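Local structure of putative O-Methyltransferase (Corynebacterium glutamicum, 3DR5) at residues L8-T16 with P37-L45; A21-A29 with A66-I74. The protein probably acts as an S-adenosyl-L-methionine-dependent O-methyltransferase, although its own substrate is not known. All coordinates share one frame; numbering follows the deposited sequence.

Contact 1 of 2, residues L8-T16 with P37-L45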
loop_
_atom_site.group_PDB
_atom_site.type_symbol
_atom_site.label_atom_id
_atom_site.label_comp_id
_atom_site.label_asym_id
_atom_site.label_seq_id
_atom_site.Cartn_x
_atom_site.Cartn_y
_atom_site.Cartn_z
ATOM N N LEU A 8 1.006 -3.208 17.943
ATOM C CA LEU A 8 0.559 -2.344 16.854
ATOM C C LEU A 8 -0.726 -3.009 16.314
ATOM O O LEU A 8 -1.756 -2.353 16.154
ATOM C CB LEU A 8 1.617 -2.276 15.743
ATOM C CG LEU A 8 1.551 -1.067 14.804
ATOM C CD1 LEU A 8 1.012 0.147 15.558
ATOM C CD2 LEU A 8 2.947 -0.778 14.263
ATOM N N ARG A 9 -0.669 -4.314 16.043
ATOM C CA ARG A 9 -1.835 -5.030 15.521
ATOM C C ARG A 9 -3.021 -4.912 16.469
ATOM O O ARG A 9 -4.139 -4.602 16.047
ATOM C CB ARG A 9 -1.493 -6.508 15.258
ATOM C CG ARG A 9 -2.659 -7.332 14.732
ATOM C CD ARG A 9 -2.187 -8.454 13.820
ATOM N NE ARG A 9 -1.266 -9.374 14.480
ATOM C CZ ARG A 9 -1.626 -10.288 15.378
ATOM N NH1 ARG A 9 -2.900 -10.412 15.730
ATOM N NH2 ARG A 9 -0.712 -11.077 15.924
ATOM N N THR A 10 -2.770 -5.145 17.753
ATOM C CA THR A 10 -3.817 -5.075 18.762
ATOM C C THR A 10 -4.469 -3.696 18.824
ATOM O O THR A 10 -5.695 -3.582 18.849
ATOM C CB THR A 10 -3.265 -5.454 20.156
ATOM O OG1 THR A 10 -2.672 -6.760 20.091
ATOM C CG2 THR A 10 -4.383 -5.470 21.182
ATOM N N TYR A 11 -3.654 -2.648 18.846
ATOM C CA TYR A 11 -4.195 -1.294 18.887
ATOM C C TYR A 11 -4.982 -0.969 17.616
ATOM O O TYR A 11 -6.047 -0.355 17.680
ATOM C CB TYR A 11 -3.093 -0.256 19.029
ATOM C CG TYR A 11 -3.660 1.141 19.032
ATOM C CD1 TYR A 11 -4.353 1.619 20.140
ATOM C CD2 TYR A 11 -3.608 1.944 17.889
ATOM C CE1 TYR A 11 -4.972 2.863 20.122
ATOM C CE2 TYR A 11 -4.224 3.194 17.861
ATOM C CZ TYR A 11 -4.909 3.640 18.983
ATOM O OH TYR A 11 -5.512 4.873 18.977
ATOM N N VAL A 12 -4.463 -1.377 16.461
ATOM C CA VAL A 12 -5.147 -1.100 15.202
ATOM C C VAL A 12 -6.417 -1.929 15.060
ATOM O O VAL A 12 -7.447 -1.422 14.620
ATOM C CB VAL A 12 -4.223 -1.357 13.986
ATOM C CG1 VAL A 12 -5.005 -1.206 12.680
ATOM C CG2 VAL A 12 -3.043 -0.378 14.015
ATOM N N GLU A 13 -6.347 -3.203 15.423
ATOM C CA GLU A 13 -7.520 -4.055 15.329
ATOM C C GLU A 13 -8.566 -3.613 16.354
ATOM O O GLU A 13 -9.734 -3.432 16.025
ATOM C CB GLU A 13 -7.136 -5.528 15.544
ATOM C CG GLU A 13 -6.745 -6.251 14.256
ATOM C CD GLU A 13 -6.306 -7.684 14.478
ATOM O OE1 GLU A 13 -5.759 -8.297 13.533
ATOM O OE2 GLU A 13 -6.513 -8.204 15.596
ATOM N N SER A 14 -8.139 -3.416 17.597
ATOM C CA SER A 14 -9.046 -3.012 18.670
ATOM C C SER A 14 -9.563 -1.592 18.504
ATOM O O SER A 14 -10.352 -1.120 19.328
ATOM C CB SER A 14 -8.337 -3.110 20.017
ATOM O OG SER A 14 -7.419 -2.032 20.190
ATOM N N THR A 15 -9.134 -0.918 17.441
ATOM C CA THR A 15 -9.533 0.462 17.238
ATOM C C THR A 15 -10.180 0.768 15.890
ATOM O O THR A 15 -10.673 1.877 15.667
ATOM C CB THR A 15 -8.303 1.378 17.509
ATOM O OG1 THR A 15 -8.708 2.535 18.244
ATOM C CG2 THR A 15 -7.645 1.797 16.253
ATOM N N THR A 16 -10.166 -0.211 14.991
ATOM C CA THR A 16 -10.795 -0.046 13.686
ATOM C C THR A 16 -12.312 -0.238 13.858
ATOM O O THR A 16 -12.771 -1.284 14.339
ATOM C CB THR A 16 -10.281 -1.082 12.666
ATOM O OG1 THR A 16 -8.902 -0.828 12.379
ATOM C CG2 THR A 16 -11.083 -1.006 11.376
ATOM N N PRO A 37 -6.909 -12.937 5.186
ATOM C CA PRO A 37 -5.981 -11.841 5.492
ATOM C C PRO A 37 -6.506 -11.060 6.688
ATOM O O PRO A 37 -7.717 -10.849 6.801
ATOM C CB PRO A 37 -6.004 -10.991 4.219
ATOM C CG PRO A 37 -6.375 -11.959 3.149
ATOM C CD PRO A 37 -7.403 -12.852 3.801
ATOM N N ASP A 38 -5.608 -10.613 7.566
ATOM C CA ASP A 38 -6.036 -9.860 8.742
ATOM C C ASP A 38 -6.602 -8.487 8.369
ATOM O O ASP A 38 -6.616 -8.105 7.197
ATOM C CB ASP A 38 -4.879 -9.736 9.768
ATOM C CG ASP A 38 -3.701 -8.917 9.259
ATOM O OD1 ASP A 38 -3.654 -8.598 8.050
ATOM O OD2 ASP A 38 -2.818 -8.592 10.089
ATOM N N GLU A 39 -7.071 -7.752 9.372
ATOM C CA GLU A 39 -7.672 -6.446 9.152
ATOM C C GLU A 39 -6.762 -5.420 8.495
ATOM O O GLU A 39 -7.218 -4.624 7.675
ATOM C CB GLU A 39 -8.197 -5.890 10.475
ATOM C CG GLU A 39 -8.732 -4.458 10.410
ATOM C CD GLU A 39 -9.921 -4.302 9.477
ATOM O OE1 GLU A 39 -10.765 -5.219 9.434
ATOM O OE2 GLU A 39 -10.020 -3.256 8.796
HETATM N N MSE A 40 -5.483 -5.448 8.853
HETATM C CA MSE A 40 -4.518 -4.507 8.311
HETATM C C MSE A 40 -4.243 -4.762 6.831
HETATM O O MSE A 40 -4.093 -3.819 6.048
HETATM C CB MSE A 40 -3.209 -4.552 9.127
HETATM C CG MSE A 40 -3.261 -3.782 10.461
HETATM SE SE MSE A 40 -1.518 -3.730 11.371
HETATM C CE MSE A 40 -2.073 -3.218 13.128
ATOM N N THR A 41 -4.180 -6.037 6.454
ATOM C CA THR A 41 -3.955 -6.401 5.066
ATOM C C THR A 41 -5.196 -5.982 4.254
ATOM O O THR A 41 -5.067 -5.505 3.127
ATOM C CB THR A 41 -3.721 -7.919 4.930
ATOM O OG1 THR A 41 -2.554 -8.277 5.679
ATOM C CG2 THR A 41 -3.525 -8.313 3.460
ATOM N N GLY A 42 -6.388 -6.156 4.829
ATOM C CA GLY A 42 -7.617 -5.763 4.148
ATOM C C GLY A 42 -7.664 -4.254 3.902
ATOM O O GLY A 42 -8.074 -3.819 2.821
ATOM N N GLN A 43 -7.251 -3.454 4.889
ATOM C CA GLN A 43 -7.236 -1.993 4.755
ATOM C C GLN A 43 -6.315 -1.605 3.582
ATOM O O GLN A 43 -6.655 -0.727 2.777
ATOM C CB GLN A 43 -6.769 -1.346 6.081
ATOM C CG GLN A 43 -7.821 -1.446 7.187
ATOM C CD GLN A 43 -7.326 -0.947 8.535
ATOM O OE1 GLN A 43 -6.300 -0.270 8.623
ATOM N NE2 GLN A 43 -8.058 -1.278 9.597
ATOM N N LEU A 44 -5.154 -2.258 3.483
ATOM C CA LEU A 44 -4.242 -1.997 2.369
ATOM C C LEU A 44 -4.936 -2.385 1.044
ATOM O O LEU A 44 -4.705 -1.744 0.011
ATOM C CB LEU A 44 -2.937 -2.790 2.513
ATOM C CG LEU A 44 -2.030 -2.708 1.271
ATOM C CD1 LEU A 44 -1.709 -1.248 0.966
ATOM C CD2 LEU A 44 -0.749 -3.504 1.501
ATOM N N LEU A 45 -5.773 -3.429 1.055
ATOM C CA LEU A 45 -6.481 -3.831 -0.172
ATOM C C LEU A 45 -7.456 -2.708 -0.574
ATOM O O LEU A 45 -7.597 -2.385 -1.750
ATOM C CB LEU A 45 -7.232 -5.169 0.027
ATOM C CG LEU A 45 -6.314 -6.396 0.185
ATOM C CD1 LEU A 45 -7.164 -7.660 0.312
ATOM C CD2 LEU A 45 -5.373 -6.509 -1.027
HETATM O O HOH W 1 -4.247 -6.833 11.439
HETATM O O HOH W 2 -7.933 -9.139 11.733
#
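D38 points its CB toward helix 8-13 and meets R9 and E13. Its OD2 lies 3.8 Å from the aliphatic R9 CD, with the charged atoms too far apart for an ion pair. Aspartate suits this N-cap position because OD1 takes both T41 N and T41 OG1, the hydroxyl at 2.6 Å almost along the C-O axis. The remaining carboxylate oxygen faces E13, whose like charge is separated by a water that donates to E13 OE1 and, weakly, to D38 OD2. That water also accepts from M40 N. A second water links E39 N to E13 OE1, so the glutamate serves the first-turn N-H groups of helix 39-45 indirectly. E39 then runs its CB past E13 CG, and its OE2 comes within 3.6 Å of T16 CG2, while OE1 is bonded to Y73. Helix 39-51 leads into the first strand of the Rossmann-like sheet of class I methyltransferases, and helix 4-13 lies across the N-terminal end of helix 39-51, the segment axes 64° apart. M40, here selenomethionine, is the apolar centre: with CG beside its own backbone N (chi1 -79°) and the chain straight beyond, it lies against V12, CG to V12 CG1 at 3.8 Å, though its methyl is modelled doubtfully close. A long, unbranched side chain suits a place where one helix reaches toward another; L203 and, from the second subunit, R200 also pack on it. One turn on, the Q43 amide donates within its own plane from NE2 to T16 OG1 at 2.9 Å, a bent bond, and more straightly to E39 OE2 through that oxygen's anti lone pair. The hydroxyl of T16 in turn donates to V12 O at 2.7 Å, while Q43 OE1 accepts from R200 N of the second subunit.

Contact 2 of 2, residues A21-A29 with A66-I74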
loop_
_atom_site.group_PDB
_atom_site.type_symbol
_atom_site.label_atom_id
_atom_site.label_comp_id
_atom_site.label_asym_id
_atom_site.label_seq_id
_atom_site.Cartn_x
_atom_site.Cartn_y
_atom_site.Cartn_z
ATOM N N ALA A 21 -20.842 -6.485 7.930
ATOM C CA ALA A 21 -20.658 -7.346 6.775
ATOM C C ALA A 21 -19.249 -7.943 6.786
ATOM O O ALA A 21 -19.064 -9.112 6.458
ATOM C CB ALA A 21 -20.897 -6.553 5.483
ATOM N N VAL A 22 -18.256 -7.142 7.170
ATOM C CA VAL A 22 -16.872 -7.611 7.215
ATOM C C VAL A 22 -16.651 -8.607 8.348
ATOM O O VAL A 22 -15.977 -9.623 8.172
ATOM C CB VAL A 22 -15.876 -6.432 7.383
ATOM C CG1 VAL A 22 -14.474 -6.973 7.715
ATOM C CG2 VAL A 22 -15.835 -5.593 6.110
ATOM N N ALA A 23 -17.217 -8.314 9.516
ATOM C CA ALA A 23 -17.071 -9.202 10.665
ATOM C C ALA A 23 -17.727 -10.553 10.355
ATOM O O ALA A 23 -17.222 -11.598 10.743
ATOM C CB ALA A 23 -17.714 -8.573 11.901
ATOM N N ARG A 24 -18.856 -10.521 9.656
ATOM C CA ARG A 24 -19.568 -11.738 9.297
ATOM C C ARG A 24 -18.695 -12.579 8.355
ATOM O O ARG A 24 -18.558 -13.795 8.538
ATOM C CB ARG A 24 -20.908 -11.366 8.638
ATOM C CG ARG A 24 -21.698 -12.525 8.063
ATOM C CD ARG A 24 -22.014 -13.586 9.105
ATOM N NE ARG A 24 -23.284 -14.242 8.808
ATOM C CZ ARG A 24 -23.531 -15.525 9.028
ATOM N NH1 ARG A 24 -22.588 -16.297 9.548
ATOM N NH2 ARG A 24 -24.716 -16.037 8.721
ATOM N N ALA A 25 -18.099 -11.929 7.357
ATOM C CA ALA A 25 -17.239 -12.622 6.403
ATOM C C ALA A 25 -15.997 -13.213 7.079
ATOM O O ALA A 25 -15.499 -14.267 6.664
ATOM C CB ALA A 25 -16.831 -11.670 5.277
ATOM N N ARG A 26 -15.501 -12.541 8.117
ATOM C CA ARG A 26 -14.329 -13.015 8.852
ATOM C C ARG A 26 -14.733 -14.206 9.732
ATOM O O ARG A 26 -13.953 -15.138 9.934
ATOM C CB ARG A 26 -13.761 -11.888 9.721
ATOM C CG ARG A 26 -12.376 -12.174 10.279
ATOM C CD ARG A 26 -11.731 -10.898 10.804
ATOM N NE ARG A 26 -11.234 -10.030 9.737
ATOM C CZ ARG A 26 -10.178 -10.315 8.980
ATOM N NH1 ARG A 26 -9.514 -11.446 9.179
ATOM N NH2 ARG A 26 -9.780 -9.468 8.037
ATOM N N GLU A 27 -15.954 -14.178 10.257
ATOM C CA GLU A 27 -16.444 -15.279 11.077
ATOM C C GLU A 27 -16.662 -16.481 10.153
ATOM O O GLU A 27 -16.244 -17.599 10.463
ATOM C CB GLU A 27 -17.762 -14.901 11.753
ATOM C CG GLU A 27 -17.753 -15.101 13.262
ATOM C CD GLU A 27 -17.639 -16.562 13.667
ATOM O OE1 GLU A 27 -16.513 -17.106 13.680
ATOM O OE2 GLU A 27 -18.693 -17.166 13.962
ATOM N N ASP A 28 -17.320 -16.252 9.015
ATOM C CA ASP A 28 -17.568 -17.332 8.058
ATOM C C ASP A 28 -16.278 -18.033 7.639
ATOM O O ASP A 28 -16.206 -19.261 7.653
ATOM C CB ASP A 28 -18.289 -16.804 6.815
ATOM C CG ASP A 28 -19.752 -16.506 7.074
ATOM O OD1 ASP A 28 -20.213 -16.781 8.202
ATOM O OD2 ASP A 28 -20.441 -16.004 6.154
ATOM N N ALA A 29 -15.259 -17.258 7.276
ATOM C CA ALA A 29 -13.983 -17.833 6.846
ATOM C C ALA A 29 -13.360 -18.705 7.924
ATOM O O ALA A 29 -12.825 -19.779 7.636
ATOM C CB ALA A 29 -13.004 -16.725 6.437
ATOM N N ALA A 66 -11.699 -17.538 0.106
ATOM C CA ALA A 66 -12.502 -16.611 0.909
ATOM C C ALA A 66 -12.649 -15.281 0.177
ATOM O O ALA A 66 -12.211 -14.244 0.659
ATOM C CB ALA A 66 -11.843 -16.378 2.262
ATOM N N ALA A 67 -13.284 -15.311 -0.989
ATOM C CA ALA A 67 -13.475 -14.113 -1.801
ATOM C C ALA A 67 -14.425 -13.101 -1.182
ATOM O O ALA A 67 -14.399 -11.916 -1.533
ATOM C CB ALA A 67 -13.966 -14.503 -3.193
ATOM N N GLY A 68 -15.261 -13.575 -0.264
ATOM C CA GLY A 68 -16.220 -12.703 0.378
ATOM C C GLY A 68 -15.576 -11.670 1.284
ATOM O O GLY A 68 -15.921 -10.483 1.234
ATOM N N LEU A 69 -14.648 -12.119 2.120
ATOM C CA LEU A 69 -13.968 -11.219 3.036
ATOM C C LEU A 69 -13.101 -10.256 2.215
ATOM O O LEU A 69 -13.267 -9.044 2.281
ATOM C CB LEU A 69 -13.108 -12.018 4.028
ATOM C CG LEU A 69 -12.206 -11.193 4.954
ATOM C CD1 LEU A 69 -13.040 -10.361 5.912
ATOM C CD2 LEU A 69 -11.294 -12.124 5.724
ATOM N N VAL A 70 -12.181 -10.810 1.438
ATOM C CA VAL A 70 -11.296 -10.021 0.585
ATOM C C VAL A 70 -12.065 -9.038 -0.308
ATOM O O VAL A 70 -11.709 -7.857 -0.385
ATOM C CB VAL A 70 -10.438 -10.956 -0.307
ATOM C CG1 VAL A 70 -9.710 -10.151 -1.394
ATOM C CG2 VAL A 70 -9.437 -11.699 0.552
ATOM N N GLY A 71 -13.108 -9.546 -0.969
ATOM C CA GLY A 71 -13.923 -8.751 -1.871
ATOM C C GLY A 71 -14.578 -7.540 -1.250
ATOM O O GLY A 71 -14.760 -6.513 -1.912
ATOM N N LEU A 72 -14.962 -7.671 0.014
ATOM C CA LEU A 72 -15.603 -6.577 0.726
ATOM C C LEU A 72 -14.619 -5.424 0.926
ATOM O O LEU A 72 -14.998 -4.252 0.855
ATOM C CB LEU A 72 -16.153 -7.063 2.078
ATOM C CG LEU A 72 -17.444 -7.902 1.988
ATOM C CD1 LEU A 72 -17.794 -8.465 3.366
ATOM C CD2 LEU A 72 -18.598 -7.037 1.472
ATOM N N TYR A 73 -13.358 -5.751 1.186
ATOM C CA TYR A 73 -12.334 -4.721 1.382
ATOM C C TYR A 73 -12.063 -4.009 0.064
ATOM O O TYR A 73 -11.897 -2.801 0.022
ATOM C CB TYR A 73 -11.042 -5.350 1.882
ATOM C CG TYR A 73 -11.068 -5.705 3.338
ATOM C CD1 TYR A 73 -11.090 -4.705 4.315
ATOM C CD2 TYR A 73 -11.028 -7.037 3.747
ATOM C CE1 TYR A 73 -11.064 -5.026 5.665
ATOM C CE2 TYR A 73 -11.002 -7.372 5.097
ATOM C CZ TYR A 73 -11.015 -6.368 6.046
ATOM O OH TYR A 73 -10.945 -6.698 7.373
ATOM N N ILE A 74 -12.025 -4.782 -1.011
ATOM C CA ILE A 74 -11.783 -4.252 -2.340
ATOM C C ILE A 74 -12.959 -3.396 -2.812
ATOM O O ILE A 74 -12.760 -2.299 -3.327
ATOM C CB ILE A 74 -11.505 -5.414 -3.343
ATOM C CG1 ILE A 74 -10.142 -6.039 -3.031
ATOM C CG2 ILE A 74 -11.556 -4.910 -4.780
ATOM C CD1 ILE A 74 -9.733 -7.155 -3.986
#
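L69 lays its CD2 methyl over one face of the R26 guanidinium, 3.8 Å from NH2, while its CD1 turns back toward V22 O. A branched leucine can do both because its two methyls diverge from CG, which a chi1 of 173° sends away from the backbone N. Beside it the helices come close where small residues meet. A25 CB touches L69 CA at 3.7 Å and lies over the backbone of G68, and A29 CB meets A66 CB at the other end. These alanines and the glycine allow the roughly antiparallel segment axes to approach within 8.5 Å. L72 fills the next turn, its CD1 lying 3.4 Å from A21 O and also against A25 CB. Helix 67-77 follows the first strand of the methyltransferase fold, and helix 20-31 packs on its outer side, with L100 and F101 of helix 91-103 packing against A25 and L72 respectively. V22 CG1 meets the phenol end of Y73, 3.9 Å from CZ. R26 NH2 donates to Y73 OH at 3.1 Å, nearly straight at 168° and in the guanidinium plane, which is turned 53° from the ring. The same nitrogen serves P37 O, and the hydroxyl is bonded to E39. Since R26 donates to Y73 OH, the phenol probably gives its own proton to E39, and the arginine's charge would probably polarise it for that donation.

How the contacts relate
From the N terminus the chain runs through helix 4-13, then helix 20-31, before entering helix 39-51. Contact 1 closes the loop around helix 20-31, joining 8-16 to 37-45. Contact 2 begins inside that loop and ends beyond it, joining 21-29 to 66-74, which follows strand 59-63 in the chain, so the two closures cross rather than nest. Their centres are 14 Å apart, and they meet directly where 37-45 passes beside both partners of contact 2; there G42 O packs against Y73 CB at 3.5 Å. Together they tie two N-terminal helices to the helices before and after the first strand, and contact 1 also borders the second subunit.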